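Local structure of beta-ketoacyl synthase (Pseudomonas aeruginosa, 4CW4) at the interface of chains A and B. The protein catalyses the condensation of acetyl-CoA with malonyl-acyl carrier protein to give acetoacetyl-acyl carrier protein, the primer of fatty acid biosynthesis. Coordinates in Å, arbitrary orientation; residue numbers count along the deposited sequence, not the author numbering. Chains: chain A/B, Beta-ketoacyl synthase.

The centres of contact 1 and contact 2 lie about 24 Å apart in the homodimer interface. Both set the C-terminal segment of one chain against the end of helix 409-425 of the other; contact 2 also involves strand 387-394 and A:Thr301. The two-fold twin of contact 1 pairs B:Lys629 to B:Asp631 with A:Gln423, so it shares B:Asp631 with contact 2 and lies beside A:Ile424. From A:Cys286 of chain A, the centre of contact 2 is about 23 Å away and that of contact 1 about 37 Å; neither patch includes this cysteine. Both probably help to hold the dimer together.

Contact 1: the interface of chains A and B. Residues chain A 629-631; chain B 423.
B:Gln423 directs CG anti to its own carbonyl carbon (chi1 -62°) and then continues nearly straight (chi2 -161°), which carries its terminal amide from helix 409-425 to the carbonyl of A:Lys629 and the backbone N of A:Asp631. The contact belongs to the homodimer interface of a ketosynthase of the thiolase-like superfamily, where the C-terminal loop of one subunit passes the C-terminal end of a helix of the other. Chain A hides 72 Å² of B:Gln423, more than chain B hides of any other residue of the patch.

The orientation of the modelled amide is doubtful. B:Gln423 OE1 is placed 2.7 Å from the carbonyl O of A:Lys629, although both atoms can only accept. B:Gln423 NE2 is placed 3.0 Å from the backbone N of A:Asp631, where both are donors. Exchanging the amide O and N would remove both conflicts: the amide nitrogen could then donate to the A:Lys629 carbonyl while the amide oxygen accepted from the A:Asp631 N-H. On that reading, which is an inference from the chemistry, the primary amide would bind two backbone groups that flank A:Lys630 and so have its rotation fixed.

Side chains close in around this amide. A:Lys630 bends at chi2 (74°) and again at chi4, bringing its methylene CD to 3.5 Å from B:Gln423 NE2. The terminal amine NZ of A:Lys630 lies 3.0 Å from water 1, and that water also lies beside B:Gln423 NE2. The separation from water 1 to NE2 of B:Gln423, 2.5 Å, is short and is best treated as doubtful, though a bridge from lysine to an amide oxygen in this place would also suit the exchanged orientation. The methylene CB of A:Asp631 packs over one face of the amide, 4.0 Å from the amide carbon CD of B:Gln423, while CD of A:Lys630 lies toward the other face, beyond NE2.

Contact 2: the interface of chains A and B. Residues chain A 301, 390-391, 424; chain B 631, 633-634.
The ring of B:Phe634 meets two chain A groups at this ketosynthase homodimer interface. CD1 of A:Ile424, near the end of helix 409-425, approaches CD2 of B:Phe634 near the ring plane, at 4.0 Å. The methyl CG2 of A:Thr390 sits off the rim at CE2 of B:Phe634, also at 4.0 Å, on the face opposite the CB of B:Arg633. That CB covers the ring over its centre; the arginine then bends at chi3 (-53°), leaving its guanidinium beside the ring, with the rim atom CE2 of B:Phe634 3.5 Å above the centre of the guanidinium of B:Arg633.

NH1 of B:Arg633 donates to the main-chain O of A:Thr390 in strand 387-394 at 2.8 Å, almost in line with the carbonyl (169° at O). NH2 of B:Arg633 forms a salt bridge with OD2 of A:Asp391 at 2.9 Å, reaching that oxygen from above the carboxylate; the two planar groups are tilted 28° apart.

Within chain B, the C-terminal loop fixes the arginine before it crosses. B:Asp631 is gripped side-on, NE of B:Arg633 meeting OD1 at 2.8 Å and NH2 meeting OD2 at 2.9 Å. OD1 also accepts from the backbone N of B:Arg633, on the face opposite NE. NH2 of B:Arg633 is thus shared by the OD2 atoms of A:Asp391 and B:Asp631, which are 4.8 Å apart; the positive charge probably offsets their repulsion. At the outer rim, water 2 joins NH1 to the hydroxyl OG1 of A:Thr301, at the end of helix 288-301.

Contact 1: the interface of chains A and B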
# COMPACT_ATOMS: atom_id res chain seq x y z
N LYS A 629 28.56 1.59 -0.56
CA LYS A 629 28.84 2.61 0.44
C LYS A 629 29.50 2.06 1.69
O LYS A 629 29.08 1.05 2.25
CB LYS A 629 27.55 3.37 0.79
CG LYS A 629 27.13 4.35 -0.31
CD LYS A 629 25.88 5.13 0.06
CE LYS A 629 25.68 6.35 -0.83
NZ LYS A 629 25.21 6.02 -2.20
N LYS A 630 30.57 2.73 2.11
CA LYS A 630 31.25 2.40 3.36
C LYS A 630 30.31 2.65 4.54
O LYS A 630 29.70 3.71 4.64
CB LYS A 630 32.52 3.25 3.50
CG LYS A 630 33.26 3.09 4.83
CD LYS A 630 34.01 1.76 4.89
CE LYS A 630 34.99 1.71 6.07
NZ LYS A 630 34.33 1.56 7.40
N ASP A 631 30.24 1.67 5.43
CA ASP A 631 29.33 1.65 6.57
C ASP A 631 30.11 1.94 7.85
O ASP A 631 31.13 1.30 8.10
CB ASP A 631 28.70 0.25 6.65
CG ASP A 631 27.62 0.15 7.70
OD1 ASP A 631 27.15 1.20 8.18
OD2 ASP A 631 27.24 -1.00 8.02
N GLN B 423 31.28 -6.08 4.92
CA GLN B 423 31.77 -5.03 5.81
C GLN B 423 31.57 -5.36 7.27
O GLN B 423 32.34 -4.92 8.12
CB GLN B 423 31.07 -3.71 5.51
CG GLN B 423 31.30 -3.18 4.12
CD GLN B 423 30.98 -1.71 4.04
OE1 GLN B 423 30.08 -1.29 3.30
NE2 GLN B 423 31.72 -0.92 4.80
O HOH W 1 33.64 -1.14 6.38

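Contact 2: the interface of chains A and B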
# COMPACT_ATOMS: atom_id res chain seq x y z
N THR A 301 18.05 12.54 4.02
CA THR A 301 18.86 12.91 5.19
C THR A 301 19.84 11.78 5.57
O THR A 301 20.93 12.04 6.09
CB THR A 301 17.97 13.35 6.39
OG1 THR A 301 17.12 12.27 6.81
CG2 THR A 301 17.11 14.53 6.02
N THR A 390 11.40 19.52 5.94
CA THR A 390 12.32 19.17 7.01
C THR A 390 11.87 18.00 7.87
O THR A 390 12.69 17.32 8.46
CB THR A 390 12.61 20.38 7.91
OG1 THR A 390 11.39 21.01 8.26
CG2 THR A 390 13.50 21.39 7.20
N ASP A 391 10.57 17.75 7.95
CA ASP A 391 10.07 16.68 8.79
C ASP A 391 8.66 16.34 8.42
O ASP A 391 7.88 17.22 7.99
CB ASP A 391 10.04 17.09 10.27
CG ASP A 391 11.35 16.78 11.01
OD1 ASP A 391 11.82 15.60 11.03
OD2 ASP A 391 11.90 17.73 11.59
N ILE A 424 14.18 25.15 13.91
CA ILE A 424 14.83 25.50 12.66
C ILE A 424 14.70 26.99 12.34
O ILE A 424 15.68 27.59 11.93
CB ILE A 424 14.33 24.62 11.49
CG1 ILE A 424 14.80 23.17 11.70
CG2 ILE A 424 14.85 25.16 10.15
CD1 ILE A 424 14.17 22.13 10.75
N ASP B 631 17.29 18.55 17.41
CA ASP B 631 17.68 18.35 16.02
C ASP B 631 19.05 18.98 15.77
O ASP B 631 19.26 20.14 16.12
CB ASP B 631 16.63 19.03 15.14
CG ASP B 631 16.83 18.76 13.67
OD1 ASP B 631 17.60 17.84 13.33
OD2 ASP B 631 16.20 19.48 12.86
N ARG B 633 20.52 18.21 12.57
CA ARG B 633 20.70 17.98 11.14
C ARG B 633 21.17 19.21 10.37
O ARG B 633 22.02 19.10 9.49
CB ARG B 633 19.40 17.47 10.51
CG ARG B 633 19.06 16.04 10.93
CD ARG B 633 17.67 15.63 10.48
NE ARG B 633 16.71 16.62 10.94
CZ ARG B 633 15.48 16.79 10.47
NH1 ARG B 633 14.99 16.00 9.50
NH2 ARG B 633 14.73 17.75 10.97
N PHE B 634 20.61 20.38 10.68
CA PHE B 634 20.79 21.57 9.85
C PHE B 634 21.37 22.74 10.63
O PHE B 634 21.30 23.88 10.19
CB PHE B 634 19.45 21.97 9.21
CG PHE B 634 18.71 20.83 8.58
CD1 PHE B 634 19.31 20.06 7.60
CD2 PHE B 634 17.43 20.50 8.99
CE1 PHE B 634 18.65 18.98 7.03
CE2 PHE B 634 16.75 19.42 8.41
CZ PHE B 634 17.37 18.67 7.42
O HOH W 2 15.47 13.10 8.99